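Local coordinates for alpha-amylase (Eisenia fetida, PDB 6M4K), which probably hydrolyses internal alpha-1,4-glucosidic linkages in starch-like polysaccharides, as a calcium-binding member of glycoside hydrolase family 13, at residues F259-N264 / A295-D300; W287-G292 / W335-V340. One frame throughout, in Å; residues are numbered along the deposited sequence. Where two conformers were deposited one is given.

Contact 1: F259-N264 / A295-D300; sequences FKHGQN and ALVFID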
loop_
_atom_site.group_PDB
_atom_site.type_symbol
_atom_site.label_atom_id
_atom_site.label_comp_id
_atom_site.label_asym_id
_atom_site.label_seq_id
_atom_site.Cartn_x
_atom_site.Cartn_y
_atom_site.Cartn_z
ATOM N N PHE A 259 3.284 0.063 9.713
ATOM C CA PHE A 259 4.270 -0.946 9.345
ATOM C C PHE A 259 4.346 -2.100 10.345
ATOM O O PHE A 259 4.844 -3.179 10.001
ATOM C CB PHE A 259 5.638 -0.287 9.156
ATOM C CG PHE A 259 5.781 0.435 7.848
ATOM C CD1 PHE A 259 5.328 1.745 7.696
ATOM C CD2 PHE A 259 6.341 -0.214 6.753
ATOM C CE1 PHE A 259 5.452 2.397 6.479
ATOM C CE2 PHE A 259 6.464 0.434 5.533
ATOM C CZ PHE A 259 6.020 1.736 5.392
ATOM N N LYS A 260 3.853 -1.920 11.572
ATOM C CA LYS A 260 3.846 -3.053 12.497
ATOM C C LYS A 260 2.931 -4.164 12.012
ATOM O O LYS A 260 3.153 -5.332 12.331
ATOM C CB LYS A 260 3.411 -2.613 13.899
ATOM C CG LYS A 260 4.373 -1.644 14.566
ATOM C CD LYS A 260 3.745 -1.031 15.825
ATOM C CE LYS A 260 4.682 -0.024 16.493
ATOM N NZ LYS A 260 4.002 0.652 17.638
ATOM N N HIS A 261 1.905 -3.816 11.243
ATOM C CA HIS A 261 0.916 -4.790 10.790
ATOM C C HIS A 261 1.565 -5.870 9.925
ATOM O O HIS A 261 1.443 -7.070 10.205
ATOM C CB HIS A 261 -0.174 -3.998 10.060
ATOM C CG HIS A 261 -1.147 -4.802 9.262
ATOM N ND1 HIS A 261 -2.419 -5.092 9.715
ATOM C CD2 HIS A 261 -1.073 -5.289 8.002
ATOM C CE1 HIS A 261 -3.074 -5.740 8.768
ATOM N NE2 HIS A 261 -2.279 -5.871 7.719
ATOM N N GLY A 262 2.285 -5.461 8.881
ATOM C CA GLY A 262 2.938 -6.441 8.024
ATOM C C GLY A 262 4.108 -7.131 8.698
ATOM O O GLY A 262 4.401 -8.296 8.407
ATOM N N GLN A 263 4.796 -6.430 9.602
ATOM C CA GLN A 263 5.846 -7.075 10.381
ATOM C C GLN A 263 5.265 -8.202 11.219
ATOM O O GLN A 263 5.796 -9.323 11.231
ATOM C CB GLN A 263 6.539 -6.042 11.270
ATOM C CG GLN A 263 7.501 -5.129 10.527
ATOM C CD GLN A 263 8.847 -5.785 10.264
ATOM O OE1 GLN A 263 9.364 -6.530 11.098
ATOM N NE2 GLN A 263 9.417 -5.514 9.100
ATOM N N ASN A 264 4.168 -7.918 11.927
ATOM C CA ASN A 264 3.566 -8.904 12.816
ATOM C C ASN A 264 2.956 -10.060 12.032
ATOM O O ASN A 264 3.189 -11.230 12.357
ATOM C CB ASN A 264 2.532 -8.242 13.737
ATOM C CG ASN A 264 3.175 -7.368 14.818
ATOM O OD1 ASN A 264 2.607 -6.350 15.243
ATOM N ND2 ASN A 264 4.343 -7.769 15.278
ATOM N N ALA A 295 -5.384 3.740 10.617
ATOM C CA ALA A 295 -4.333 2.946 9.994
ATOM C C ALA A 295 -4.618 2.658 8.532
ATOM O O ALA A 295 -5.752 2.359 8.139
ATOM C CB ALA A 295 -4.159 1.608 10.718
ATOM N N LEU A 296 -3.548 2.725 7.748
ATOM C CA LEU A 296 -3.470 2.164 6.410
ATOM C C LEU A 296 -2.585 0.931 6.544
ATOM O O LEU A 296 -1.452 1.033 7.025
ATOM C CB LEU A 296 -2.846 3.207 5.485
ATOM C CG LEU A 296 -2.796 3.046 3.963
ATOM C CD1 LEU A 296 -1.799 1.966 3.517
ATOM C CD2 LEU A 296 -4.173 2.844 3.321
ATOM N N VAL A 297 -3.118 -0.238 6.163
ATOM C CA VAL A 297 -2.463 -1.512 6.433
ATOM C C VAL A 297 -2.179 -2.233 5.118
ATOM O O VAL A 297 -2.821 -1.998 4.093
ATOM C CB VAL A 297 -3.259 -2.409 7.415
ATOM C CG1 VAL A 297 -3.540 -1.653 8.710
ATOM C CG2 VAL A 297 -4.568 -2.884 6.808
ATOM N N PHE A 298 -1.196 -3.131 5.172
ATOM C CA PHE A 298 -0.668 -3.782 3.972
ATOM C C PHE A 298 0.330 -4.845 4.411
ATOM O O PHE A 298 0.993 -4.703 5.443
ATOM C CB PHE A 298 0.020 -2.765 3.028
ATOM C CG PHE A 298 1.023 -1.891 3.729
ATOM C CD1 PHE A 298 0.600 -0.767 4.428
ATOM C CD2 PHE A 298 2.378 -2.203 3.743
ATOM C CE1 PHE A 298 1.500 0.028 5.125
ATOM C CE2 PHE A 298 3.291 -1.387 4.423
ATOM C CZ PHE A 298 2.844 -0.274 5.120
ATOM N N ILE A 299 0.441 -5.908 3.606
ATOM C CA ILE A 299 1.412 -6.959 3.902
ATOM C C ILE A 299 2.826 -6.515 3.547
ATOM O O ILE A 299 3.768 -6.721 4.329
ATOM C CB ILE A 299 1.013 -8.274 3.208
ATOM C CG1 ILE A 299 -0.369 -8.723 3.703
ATOM C CG2 ILE A 299 2.077 -9.365 3.434
ATOM C CD1 ILE A 299 -0.508 -8.840 5.226
ATOM N N ASP A 300 2.996 -5.911 2.368
ATOM C CA ASP A 300 4.290 -5.402 1.934
ATOM C C ASP A 300 4.071 -4.127 1.136
ATOM O O ASP A 300 2.956 -3.834 0.694
ATOM C CB ASP A 300 5.128 -6.446 1.140
ATOM C CG ASP A 300 4.533 -6.810 -0.214
ATOM O OD1 ASP A 300 3.297 -6.755 -0.399
ATOM O OD2 ASP A 300 5.322 -7.205 -1.115
HETATM O O HOH W 1 2.398 -3.154 7.238
HETATM O O HOH W 2 4.570 -9.130 5.664
#

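Contact 2: W287-G292 / W335-V340; sequences WGQLSG and WDYGHV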
loop_
_atom_site.group_PDB
_atom_site.type_symbol
_atom_site.label_atom_id
_atom_site.label_comp_id
_atom_site.label_asym_id
_atom_site.label_seq_id
_atom_site.Cartn_x
_atom_site.Cartn_y
_atom_site.Cartn_z
ATOM N N TRP A 287 -2.194 -5.324 19.675
ATOM C CA TRP A 287 -0.808 -5.733 19.501
ATOM C C TRP A 287 0.165 -4.571 19.642
ATOM O O TRP A 287 1.330 -4.709 19.265
ATOM C CB TRP A 287 -0.630 -6.437 18.151
ATOM C CG TRP A 287 -1.044 -7.878 18.172
ATOM C CD1 TRP A 287 -2.204 -8.401 18.684
ATOM C CD2 TRP A 287 -0.294 -8.989 17.664
ATOM N NE1 TRP A 287 -2.213 -9.762 18.518
ATOM C CE2 TRP A 287 -1.056 -10.150 17.895
ATOM C CE3 TRP A 287 0.950 -9.113 17.034
ATOM C CZ2 TRP A 287 -0.613 -11.419 17.522
ATOM C CZ3 TRP A 287 1.392 -10.371 16.671
ATOM C CH2 TRP A 287 0.609 -11.508 16.912
ATOM N N GLY A 288 -0.273 -3.437 20.188
ATOM C CA GLY A 288 0.578 -2.266 20.235
ATOM C C GLY A 288 0.603 -1.478 18.945
ATOM O O GLY A 288 1.588 -0.786 18.662
ATOM N N GLN A 289 -0.455 -1.572 18.148
ATOM C CA GLN A 289 -0.551 -0.908 16.854
ATOM C C GLN A 289 -1.511 0.270 16.948
ATOM O O GLN A 289 -2.198 0.474 17.955
ATOM C CB GLN A 289 -1.018 -1.898 15.775
ATOM C CG GLN A 289 -0.102 -3.108 15.634
ATOM C CD GLN A 289 -0.494 -4.060 14.502
ATOM O OE1 GLN A 289 -1.489 -3.853 13.788
ATOM N NE2 GLN A 289 0.305 -5.094 14.313
ATOM N N LEU A 290 -1.550 1.062 15.881
ATOM C CA LEU A 290 -2.526 2.134 15.764
ATOM C C LEU A 290 -3.940 1.564 15.806
ATOM O O LEU A 290 -4.178 0.392 15.500
ATOM C CB LEU A 290 -2.358 2.838 14.416
ATOM C CG LEU A 290 -1.045 3.578 14.203
ATOM C CD1 LEU A 290 -0.986 4.207 12.815
ATOM C CD2 LEU A 290 -0.856 4.624 15.297
ATOM N N SER A 291 -4.896 2.405 16.180
ATOM C CA SER A 291 -6.286 2.009 16.024
ATOM C C SER A 291 -6.588 1.778 14.548
ATOM O O SER A 291 -6.019 2.423 13.661
ATOM C CB SER A 291 -7.230 3.075 16.589
ATOM O OG SER A 291 -7.440 4.131 15.667
ATOM N N GLY A 292 -7.477 0.827 14.287
ATOM C CA GLY A 292 -7.845 0.530 12.911
ATOM C C GLY A 292 -8.291 1.759 12.135
ATOM O O GLY A 292 -7.990 1.898 10.944
ATOM N N TRP A 335 -10.238 -10.004 8.138
ATOM C CA TRP A 335 -10.280 -9.358 9.440
ATOM C C TRP A 335 -10.935 -7.985 9.304
ATOM O O TRP A 335 -11.337 -7.557 8.222
ATOM C CB TRP A 335 -8.859 -9.236 9.992
ATOM C CG TRP A 335 -8.687 -9.168 11.487
ATOM C CD1 TRP A 335 -8.100 -8.156 12.199
ATOM C CD2 TRP A 335 -9.028 -10.182 12.438
ATOM N NE1 TRP A 335 -8.070 -8.475 13.534
ATOM C CE2 TRP A 335 -8.636 -9.714 13.705
ATOM C CE3 TRP A 335 -9.636 -11.441 12.340
ATOM C CZ2 TRP A 335 -8.827 -10.460 14.864
ATOM C CZ3 TRP A 335 -9.817 -12.181 13.483
ATOM C CH2 TRP A 335 -9.426 -11.688 14.732
ATOM N N ASP A 336 -11.080 -7.291 10.432
ATOM C CA ASP A 336 -11.599 -5.920 10.439
ATOM C C ASP A 336 -10.572 -5.070 11.168
ATOM O O ASP A 336 -10.597 -4.965 12.399
ATOM C CB ASP A 336 -12.967 -5.844 11.094
ATOM C CG ASP A 336 -13.572 -4.453 11.012
ATOM O OD1 ASP A 336 -13.066 -3.624 10.227
ATOM O OD2 ASP A 336 -14.557 -4.188 11.728
ATOM N N TYR A 337 -9.658 -4.485 10.407
ATOM C CA TYR A 337 -8.600 -3.666 10.970
ATOM C C TYR A 337 -7.902 -2.895 9.859
ATOM O O TYR A 337 -7.182 -3.472 9.028
ATOM C CB TYR A 337 -7.565 -4.498 11.744
ATOM C CG TYR A 337 -6.414 -3.655 12.263
ATOM C CD1 TYR A 337 -6.585 -2.806 13.356
ATOM C CD2 TYR A 337 -5.169 -3.680 11.640
ATOM C CE1 TYR A 337 -5.542 -2.024 13.828
ATOM C CE2 TYR A 337 -4.129 -2.903 12.098
ATOM C CZ TYR A 337 -4.315 -2.064 13.181
ATOM O OH TYR A 337 -3.253 -1.309 13.610
ATOM N N GLY A 338 -8.109 -1.581 9.830
ATOM C CA GLY A 338 -7.375 -0.710 8.941
ATOM C C GLY A 338 -7.967 -0.626 7.549
ATOM O O GLY A 338 -8.802 -1.425 7.129
ATOM N N HIS A 339 -7.507 0.384 6.819
ATOM C CA HIS A 339 -7.803 0.509 5.399
ATOM C C HIS A 339 -6.774 -0.311 4.629
ATOM O O HIS A 339 -5.579 -0.003 4.678
ATOM C CB HIS A 339 -7.731 1.974 4.978
ATOM C CG HIS A 339 -8.231 2.215 3.593
ATOM N ND1 HIS A 339 -7.917 3.341 2.863
ATOM C CD2 HIS A 339 -9.038 1.467 2.810
ATOM C CE1 HIS A 339 -8.518 3.275 1.688
ATOM N NE2 HIS A 339 -9.207 2.148 1.631
ATOM N N VAL A 340 -7.235 -1.333 3.915
ATOM C CA VAL A 340 -6.338 -2.319 3.300
ATOM C C VAL A 340 -5.864 -1.856 1.929
ATOM O O VAL A 340 -6.675 -1.521 1.055
ATOM C CB VAL A 340 -7.023 -3.686 3.180
ATOM C CG1 VAL A 340 -6.107 -4.670 2.437
ATOM C CG2 VAL A 340 -7.399 -4.219 4.565
#

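Contact 1: F259-N264 / A295-D300
Val297 pushes its branch point straight down onto the imidazole of His261. The CH-pi contact is almost perfectly centred: Val297 CB lies 3.5 Å from the centroid of the His261 ring and only 2° off the ring normal, with CG1 leaning to the ND1 side and CG2 over the CE1-NE2 bond. His261 reaches this place because its CG is turned anti to the backbone N (chi1 168°), which swings the ring from the helix toward the strand. At the ring's edge, CD2 comes to 3.3 Å from Phe298 O, while NE2 is hydrogen-bonded to Glu332, a bond that should fix the rotation of the ring. The second close spot is a T-shaped pair. Phe298 presents its edge to Phe259, its CZ standing over the middle of the ring; the centroids are 5.0 Å apart and the planes meet at 85°.

The backbones are joined less directly, without a hydrogen bond from one segment to the other. Gly262 brings the helix close, and two waters do the bridging. One, between the two packed spots, accepts from Gly262 N and donates to Phe298 O, each at 2.8 Å from the water oxygen; it also sits above the rim of the Phe298 ring. The other, farther along the helix, donates to both Gly262 O and Ile299 O. Every residue touching here is buried, so this wet side is internal. Helix 259-270 thus leans on Val297 of strand 295-297 and on the residues that follow it, within a right-handed beta-alpha-beta unit of the TIM barrel, the catalytic fold of family 13.

Contact 2: W287-G292 / W335-V340
Gln289 is the first residue of the loop to meet Tyr337, laying its CB 3.2 Å from Tyr337 OH. Its chain runs extended beyond CG, carrying the amide across the phenol obliquely, with the two planes 51° apart; OE1 comes to 3.3 Å from Tyr337 CE2. The other end of that amide, NE2, is held by Asn264 on helix 259-270.

At Leu290 the backbone takes over. Tyr337 OH donates to Leu290 O over 2.7 Å, and the carbonyl oxygen lies at the ring's edge, in the ring plane. At the acceptor, the C=O...O angle is 135° and the hydroxyl is tilted 26° from the carbonyl plane. With CG anti to the backbone N, the ring of Tyr337 is directed at the loop. The tyrosine belongs to the connection from helix 322-334 into strand 339-344, the eighth strand of the TIM barrel, while the loop leads into strand 295-297, the seventh.

Beyond Ser291, whose CB points away from the tyrosine, Gly292 passes close to the ring: its N is 3.5 Å from Tyr337 CE1 and its CA 3.6 Å from CD1. Gly292 O then receives a CA-H...O contact from Gly338, whose CA is 3.3 Å away.

The centres of contacts 1 and 2 are about 9 Å apart in the catalytic TIM barrel, and their segments alternate along the chain: 259-264, 287-292, 295-300, 335-340. Strands 295-297 and 339-344, the seventh and eighth of the barrel, are neighbours in its parallel sheet; Val297 N probably hydrogen-bonds to His339 O at 2.9 Å. A second junction lies outside the sheet, where the Asn264-Gln289 bond ties helix 259-270 to the loop before strand 295-297. Contact 1 belongs to the crossover between strands six and seven, and contact 2 joins the connections entering strands seven and eight, so together they knit up one consecutive part of the barrel wall.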